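Methanol--corrinoid protein (PDB 2I2X) carries a methyl group on its corrinoid cofactor in methanogenesis from methanol, accepting it from methanol through MtaB and passing it to coenzyme M through MtaA. Local coordinates at residues V126-A131 against Y152-L157; I176-T181 against I205-G210; E193-L198 against Q221-V226. All blocks are in the same frame, centred on the assembly; numbering follows the deposited sequence.

Interaction 1. Residues V126-A131 against Y152-L157; sequences VVCHVA and YNVVDL
V126-A131 and Y152-L157 run parallel as neighbouring strands. Four backbone bonds join them. V126 N gives its hydrogen to N153 O at 2.9 Å, nearly straight at 169°. L157 N reaches C128 O, also at 2.9 Å. C128 N to V155 O is longer, at 3.3 Å, and the bond from V155 N to V126 O is weak.

The tight packing lies on the V127 face. V127 spreads its two methyls over two partners. CG1, anti to the backbone N, meets L157 CD2 at 3.5 Å. CG2 lies alongside V155 CG1 at 3.7 Å, and that V155 methyl takes the crowded position between N and C. On the other face C128 SG rests on V154 CG1 at 3.8 Å, both packed against L147 of helix 138-149. Y152 is buried; V126 CG2 meets its ring obliquely, and Y152 OH hydrogen-bonds D239.

The looser, solvent side is at N153, whose side chain is exposed, and at D156, which is partly so; D156 OD1 is held by G158 N. Strand 153-158 is one of the two outermost strands within this chain. With strand 125-130 and helix 138-149 it forms a beta-alpha-beta unit of the Rossmann-like B12-binding domain.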
# COMPACT_ATOMS: atom_id res chain seq x y z
N VAL B 126 -20.42 5.05 -34.62
CA VAL B 126 -19.75 4.35 -33.52
C VAL B 126 -20.78 3.61 -32.66
O VAL B 126 -21.85 4.15 -32.35
CB VAL B 126 -18.92 5.30 -32.62
CG1 VAL B 126 -18.09 4.51 -31.63
CG2 VAL B 126 -18.00 6.18 -33.45
N VAL B 127 -20.46 2.36 -32.33
CA VAL B 127 -21.22 1.58 -31.36
C VAL B 127 -20.46 1.66 -30.03
O VAL B 127 -19.22 1.53 -30.01
CB VAL B 127 -21.38 0.09 -31.80
CG1 VAL B 127 -22.08 -0.74 -30.73
CG2 VAL B 127 -22.15 0.01 -33.08
N CYS B 128 -21.19 1.89 -28.95
CA CYS B 128 -20.63 1.97 -27.60
C CYS B 128 -21.31 1.01 -26.64
O CYS B 128 -22.54 0.89 -26.62
CB CYS B 128 -20.75 3.38 -27.06
SG CYS B 128 -19.92 4.57 -28.09
N HIS B 129 -20.51 0.32 -25.84
CA HIS B 129 -21.05 -0.59 -24.84
C HIS B 129 -20.20 -0.62 -23.58
O HIS B 129 -19.03 -0.22 -23.60
CB HIS B 129 -21.23 -2.00 -25.41
CG HIS B 129 -19.98 -2.83 -25.42
ND1 HIS B 129 -18.86 -2.49 -26.16
CD2 HIS B 129 -19.68 -3.99 -24.78
CE1 HIS B 129 -17.92 -3.40 -25.97
NE2 HIS B 129 -18.39 -4.32 -25.13
N VAL B 130 -20.80 -1.09 -22.50
CA VAL B 130 -20.11 -1.44 -21.28
C VAL B 130 -20.02 -2.97 -21.26
O VAL B 130 -20.96 -3.66 -21.68
CB VAL B 130 -20.87 -0.92 -20.04
CG1 VAL B 130 -20.16 -1.30 -18.77
CG2 VAL B 130 -20.99 0.57 -20.10
N ALA B 131 -18.88 -3.49 -20.80
CA ALA B 131 -18.63 -4.93 -20.70
C ALA B 131 -19.75 -5.70 -20.00
O ALA B 131 -20.42 -5.15 -19.13
CB ALA B 131 -17.31 -5.17 -19.97
N TYR B 152 -20.11 12.62 -34.68
CA TYR B 152 -20.37 11.21 -34.96
C TYR B 152 -21.74 10.79 -34.45
O TYR B 152 -22.35 11.44 -33.59
CB TYR B 152 -19.30 10.32 -34.34
CG TYR B 152 -17.87 10.55 -34.81
CD1 TYR B 152 -17.13 11.64 -34.35
CD2 TYR B 152 -17.24 9.65 -35.68
CE1 TYR B 152 -15.81 11.84 -34.75
CE2 TYR B 152 -15.92 9.84 -36.09
CZ TYR B 152 -15.21 10.94 -35.62
OH TYR B 152 -13.91 11.14 -36.03
N ASN B 153 -22.23 9.68 -35.00
CA ASN B 153 -23.52 9.12 -34.66
C ASN B 153 -23.32 7.86 -33.80
O ASN B 153 -22.53 6.98 -34.15
CB ASN B 153 -24.30 8.80 -35.95
CG ASN B 153 -25.59 8.06 -35.69
OD1 ASN B 153 -25.66 6.84 -35.86
ND2 ASN B 153 -26.64 8.79 -35.30
N VAL B 154 -24.03 7.80 -32.67
CA VAL B 154 -23.78 6.75 -31.68
C VAL B 154 -25.02 5.97 -31.28
O VAL B 154 -25.94 6.50 -30.66
CB VAL B 154 -23.07 7.31 -30.40
CG1 VAL B 154 -23.08 6.29 -29.26
CG2 VAL B 154 -21.65 7.76 -30.72
N VAL B 155 -25.02 4.69 -31.65
CA VAL B 155 -25.97 3.75 -31.09
C VAL B 155 -25.38 3.32 -29.75
O VAL B 155 -24.28 2.76 -29.70
CB VAL B 155 -26.31 2.57 -32.09
CG1 VAL B 155 -25.11 2.18 -32.92
CG2 VAL B 155 -26.90 1.35 -31.37
N ASP B 156 -26.10 3.63 -28.68
CA ASP B 156 -25.67 3.36 -27.30
C ASP B 156 -26.28 2.04 -26.81
O ASP B 156 -27.45 1.99 -26.44
CB ASP B 156 -26.08 4.54 -26.40
CG ASP B 156 -25.59 4.41 -24.95
OD1 ASP B 156 -25.14 3.32 -24.53
OD2 ASP B 156 -25.69 5.42 -24.22
N LEU B 157 -25.47 0.99 -26.78
CA LEU B 157 -25.91 -0.35 -26.40
C LEU B 157 -26.21 -0.59 -24.92
O LEU B 157 -26.75 -1.63 -24.56
CB LEU B 157 -24.90 -1.40 -26.88
CG LEU B 157 -25.11 -2.16 -28.21
CD1 LEU B 157 -26.30 -3.10 -28.12
CD2 LEU B 157 -25.27 -1.23 -29.38

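Interaction 2. Residues I176-T181 against I205-G210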
# COMPACT_ATOMS: atom_id res chain seq x y z
N ILE B 176 -17.82 2.42 -37.87
CA ILE B 176 -16.41 2.56 -38.17
C ILE B 176 -15.55 2.19 -36.96
O ILE B 176 -14.36 1.85 -37.09
CB ILE B 176 -16.10 4.00 -38.63
CG1 ILE B 176 -16.80 5.02 -37.70
CG2 ILE B 176 -16.53 4.18 -40.10
CD1 ILE B 176 -16.00 6.28 -37.45
N MET B 177 -16.17 2.22 -35.78
CA MET B 177 -15.46 2.07 -34.52
C MET B 177 -16.33 1.50 -33.42
O MET B 177 -17.49 1.90 -33.24
CB MET B 177 -14.93 3.44 -34.10
CG MET B 177 -14.67 3.59 -32.64
SD MET B 177 -13.22 4.60 -32.44
CE MET B 177 -11.96 3.36 -32.76
N LEU B 178 -15.77 0.56 -32.67
CA LEU B 178 -16.43 -0.02 -31.52
C LEU B 178 -15.74 0.45 -30.24
O LEU B 178 -14.53 0.28 -30.11
CB LEU B 178 -16.36 -1.54 -31.61
CG LEU B 178 -17.01 -2.35 -30.50
CD1 LEU B 178 -18.51 -2.15 -30.54
CD2 LEU B 178 -16.64 -3.83 -30.66
N THR B 179 -16.50 1.05 -29.31
CA THR B 179 -15.96 1.38 -27.96
C THR B 179 -16.44 0.40 -26.90
O THR B 179 -17.56 -0.10 -26.94
CB THR B 179 -16.25 2.85 -27.47
OG1 THR B 179 -17.61 2.99 -27.09
CG2 THR B 179 -15.92 3.88 -28.52
N GLY B 180 -15.55 0.13 -25.94
CA GLY B 180 -15.87 -0.69 -24.77
C GLY B 180 -15.33 -0.09 -23.48
O GLY B 180 -14.24 0.50 -23.45
N THR B 181 -16.09 -0.24 -22.40
CA THR B 181 -15.74 0.32 -21.11
C THR B 181 -15.88 -0.75 -20.05
O THR B 181 -16.97 -1.29 -19.84
CB THR B 181 -16.66 1.50 -20.78
OG1 THR B 181 -16.35 2.58 -21.67
CG2 THR B 181 -16.45 1.99 -19.34
N ILE B 205 -12.87 -3.94 -37.67
CA ILE B 205 -12.92 -2.54 -37.24
C ILE B 205 -12.15 -2.38 -35.92
O ILE B 205 -12.04 -3.34 -35.14
CB ILE B 205 -14.38 -1.99 -37.14
CG1 ILE B 205 -15.14 -2.61 -35.96
CG2 ILE B 205 -15.12 -2.15 -38.50
CD1 ILE B 205 -16.43 -1.88 -35.60
N PRO B 206 -11.59 -1.18 -35.67
CA PRO B 206 -10.88 -1.00 -34.40
C PRO B 206 -11.83 -1.05 -33.21
O PRO B 206 -12.98 -0.60 -33.30
CB PRO B 206 -10.26 0.40 -34.53
CG PRO B 206 -10.40 0.77 -35.96
CD PRO B 206 -11.58 0.05 -36.48
N PHE B 207 -11.35 -1.63 -32.12
CA PHE B 207 -12.11 -1.74 -30.88
C PHE B 207 -11.43 -0.90 -29.81
O PHE B 207 -10.49 -1.36 -29.18
CB PHE B 207 -12.15 -3.21 -30.47
CG PHE B 207 -12.92 -3.50 -29.21
CD1 PHE B 207 -13.90 -2.63 -28.74
CD2 PHE B 207 -12.69 -4.69 -28.52
CE1 PHE B 207 -14.61 -2.92 -27.58
CE2 PHE B 207 -13.41 -4.99 -27.36
CZ PHE B 207 -14.37 -4.10 -26.89
N ALA B 208 -11.88 0.34 -29.63
CA ALA B 208 -11.24 1.23 -28.67
C ALA B 208 -11.72 0.99 -27.22
O ALA B 208 -12.86 1.32 -26.87
CB ALA B 208 -11.43 2.69 -29.07
N CYS B 209 -10.83 0.43 -26.40
CA CYS B 209 -11.15 0.04 -25.04
C CYS B 209 -10.65 1.02 -23.98
O CYS B 209 -9.54 1.55 -24.09
CB CYS B 209 -10.51 -1.31 -24.76
SG CYS B 209 -11.10 -2.63 -25.81
N GLY B 210 -11.48 1.22 -22.95
CA GLY B 210 -11.14 2.10 -21.83
C GLY B 210 -11.83 1.71 -20.54
O GLY B 210 -12.51 0.68 -20.48
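I176-T181 pairs with I205-G210 in the parallel sheet of the Rossmann-like B12-binding domain. The two strands belong to one beta-alpha-beta unit, connected through helix 190-199.

I176 turns its side chain away and touches through its carbonyl, with O 3.4 Å from P206 CD. M177 also starts away, but bends at chi2 and chi3. Its CE comes back to touch both P206 CB and A208 CB, 3.8 Å from each.

L178 is bonded through both its N and its O to the neighbouring strand. Its N bonds P206 O, almost straight at 174°, and its O takes the N-H of A208 at 2.7 Å. Its CG is anti to the backbone N (chi1 -180°), as is that of F207, so the two side chains lie side by side. CD2 makes a CH-pi contact over a face of the F207 ring, 4.0 Å from the centroid. I205 CD1 packs against L178 CB.

T179 offers little side chain here; its CA-H points at A208 O. That same oxygen accepts G180 N from above the carbonyl plane, and also bonds O5B of the corrinoid. G180 has no side chain, which leaves room for F207 CE1, 3.6 Å from G180 N. G180 O then receives G210 N at 2.9 Å. At T181 the strand meets the cofactor: OG1 hydrogen-bonds N3B of the corrinoid nucleotide.

Interaction 3. Residues E193-L198 against Q221-V226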
# COMPACT_ATOMS: atom_id res chain seq x y z
N GLU B 193 -14.02 -12.00 -25.06
CA GLU B 193 -15.21 -12.49 -25.76
C GLU B 193 -15.54 -11.66 -26.99
O GLU B 193 -15.64 -12.21 -28.08
CB GLU B 193 -16.41 -12.55 -24.83
CG GLU B 193 -16.75 -13.95 -24.37
CD GLU B 193 -18.07 -14.00 -23.63
OE1 GLU B 193 -18.10 -13.63 -22.43
OE2 GLU B 193 -19.08 -14.42 -24.25
N VAL B 194 -15.68 -10.35 -26.80
CA VAL B 194 -16.00 -9.42 -27.89
C VAL B 194 -15.00 -9.50 -29.05
O VAL B 194 -15.39 -9.72 -30.19
CB VAL B 194 -16.17 -7.96 -27.39
CG1 VAL B 194 -16.26 -6.98 -28.56
CG2 VAL B 194 -17.41 -7.85 -26.52
N ASN B 195 -13.71 -9.34 -28.74
CA ASN B 195 -12.65 -9.37 -29.75
C ASN B 195 -12.62 -10.66 -30.59
O ASN B 195 -12.68 -10.61 -31.82
CB ASN B 195 -11.29 -9.12 -29.11
CG ASN B 195 -10.15 -9.37 -30.07
OD1 ASN B 195 -9.66 -10.49 -30.21
ND2 ASN B 195 -9.71 -8.32 -30.75
N ASP B 196 -12.53 -11.79 -29.90
CA ASP B 196 -12.53 -13.12 -30.52
C ASP B 196 -13.76 -13.31 -31.39
O ASP B 196 -13.66 -13.72 -32.54
CB ASP B 196 -12.49 -14.23 -29.46
CG ASP B 196 -11.24 -14.19 -28.60
OD1 ASP B 196 -10.39 -13.30 -28.81
OD2 ASP B 196 -11.11 -15.06 -27.72
N MET B 197 -14.92 -12.97 -30.83
CA MET B 197 -16.20 -13.18 -31.48
C MET B 197 -16.48 -12.19 -32.63
O MET B 197 -17.53 -12.26 -33.27
CB MET B 197 -17.31 -13.12 -30.44
CG MET B 197 -18.57 -13.87 -30.80
SD MET B 197 -19.99 -12.93 -30.25
CE MET B 197 -19.51 -11.29 -30.79
N LEU B 198 -15.55 -11.29 -32.89
CA LEU B 198 -15.62 -10.44 -34.07
C LEU B 198 -14.72 -10.99 -35.16
O LEU B 198 -15.11 -11.02 -36.33
CB LEU B 198 -15.22 -8.99 -33.76
CG LEU B 198 -16.22 -8.07 -33.06
CD1 LEU B 198 -15.73 -6.63 -33.15
CD2 LEU B 198 -17.64 -8.18 -33.64
N GLN B 221 -3.08 -7.30 -25.87
CA GLN B 221 -3.18 -8.76 -26.03
C GLN B 221 -4.33 -9.23 -26.96
O GLN B 221 -4.36 -10.39 -27.38
CB GLN B 221 -3.22 -9.46 -24.66
CG GLN B 221 -4.58 -9.47 -23.97
CD GLN B 221 -4.54 -10.16 -22.62
OE1 GLN B 221 -3.81 -11.13 -22.42
NE2 GLN B 221 -5.34 -9.65 -21.67
N PHE B 222 -5.26 -8.32 -27.28
CA PHE B 222 -6.32 -8.59 -28.27
C PHE B 222 -5.99 -7.90 -29.58
O PHE B 222 -5.48 -6.77 -29.59
CB PHE B 222 -7.69 -8.11 -27.76
CG PHE B 222 -7.96 -8.47 -26.32
CD1 PHE B 222 -8.10 -7.47 -25.37
CD2 PHE B 222 -8.05 -9.80 -25.92
CE1 PHE B 222 -8.34 -7.79 -24.04
CE2 PHE B 222 -8.27 -10.13 -24.60
CZ PHE B 222 -8.42 -9.12 -23.65
N ALA B 223 -6.28 -8.58 -30.69
CA ALA B 223 -5.86 -8.14 -32.01
C ALA B 223 -6.52 -6.83 -32.46
O ALA B 223 -5.88 -5.98 -33.08
CB ALA B 223 -6.08 -9.24 -33.05
N LEU B 224 -7.80 -6.67 -32.12
CA LEU B 224 -8.60 -5.52 -32.56
C LEU B 224 -8.48 -4.33 -31.62
O LEU B 224 -8.98 -3.23 -31.93
CB LEU B 224 -10.07 -5.90 -32.73
CG LEU B 224 -10.43 -6.96 -33.78
CD1 LEU B 224 -11.82 -7.52 -33.52
CD2 LEU B 224 -10.33 -6.40 -35.18
N GLY B 225 -7.81 -4.55 -30.49
CA GLY B 225 -7.76 -3.61 -29.37
C GLY B 225 -6.96 -2.33 -29.54
O GLY B 225 -5.80 -2.36 -29.95
N VAL B 226 -7.60 -1.21 -29.22
CA VAL B 226 -6.95 0.09 -29.07
C VAL B 226 -7.19 0.60 -27.64
O VAL B 226 -8.29 0.43 -27.10
CB VAL B 226 -7.50 1.12 -30.07
CG1 VAL B 226 -6.50 2.24 -30.26
CG2 VAL B 226 -7.81 0.47 -31.41
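N195 lays its amide end against the backbone turn F222-L224 and the CB of F222. Helix 190-199 packs here on the loop leading into strand 225-227 in the Rossmann-like B12-binding domain. That strand is the outermost within this chain on its side of the sheet.

N195 carries most of the contact. Its CG stands anti to the backbone N (chi1 171°), which carries the amide toward residues 222-224. There N195 CG sits 3.6 Å from F222 CB. The amide crosses F222 obliquely, its plane 40° from that of the ring. The ring leads away from residues 193-198 toward F191 and K192 of the same helix; F218 meets it edge-to-face. N195 is buried, and its amide lies close to the main chain at A223 and L224. Backbone proximity is greatest here too, with the CA atoms of N195 and L224 6.3 Å apart.

L224 reaches back the other way, its CG anti to the carbonyl carbon. Its side chain crosses that of N195 obliquely and ends against the helix, where L224 CD1 touches both N195 O, at 3.6 Å, and L198. L198 lies one helical turn on and crosses L224 at about a right angle. L198 CB touches L224 CD1 at 3.7 Å, and L198 CD1 follows at 4.0 Å from the same methyl.

In the fold
All three interactions belong to one parallel sheet and its helices. The centres of interactions 1 and 2 lie about 9 Å apart, joined across strands 125-130 and 177-181. V127 O and T179 N stand 2.8 Å apart, as do H129 ND1 and T179 O, both probable hydrogen bonds. The centres of interactions 2 and 3 are also about 9 Å apart. There F207 N lies 2.9 Å from L224 O, a probable hydrogen bond that ties interaction 3 to strand 207-210. Interaction 2 holds five residues of the corrinoid pocket: the T181 side chain is about 6 Å from that of H136, the axial cobalt ligand. The C128 side chain is about 7 Å from the bound B13.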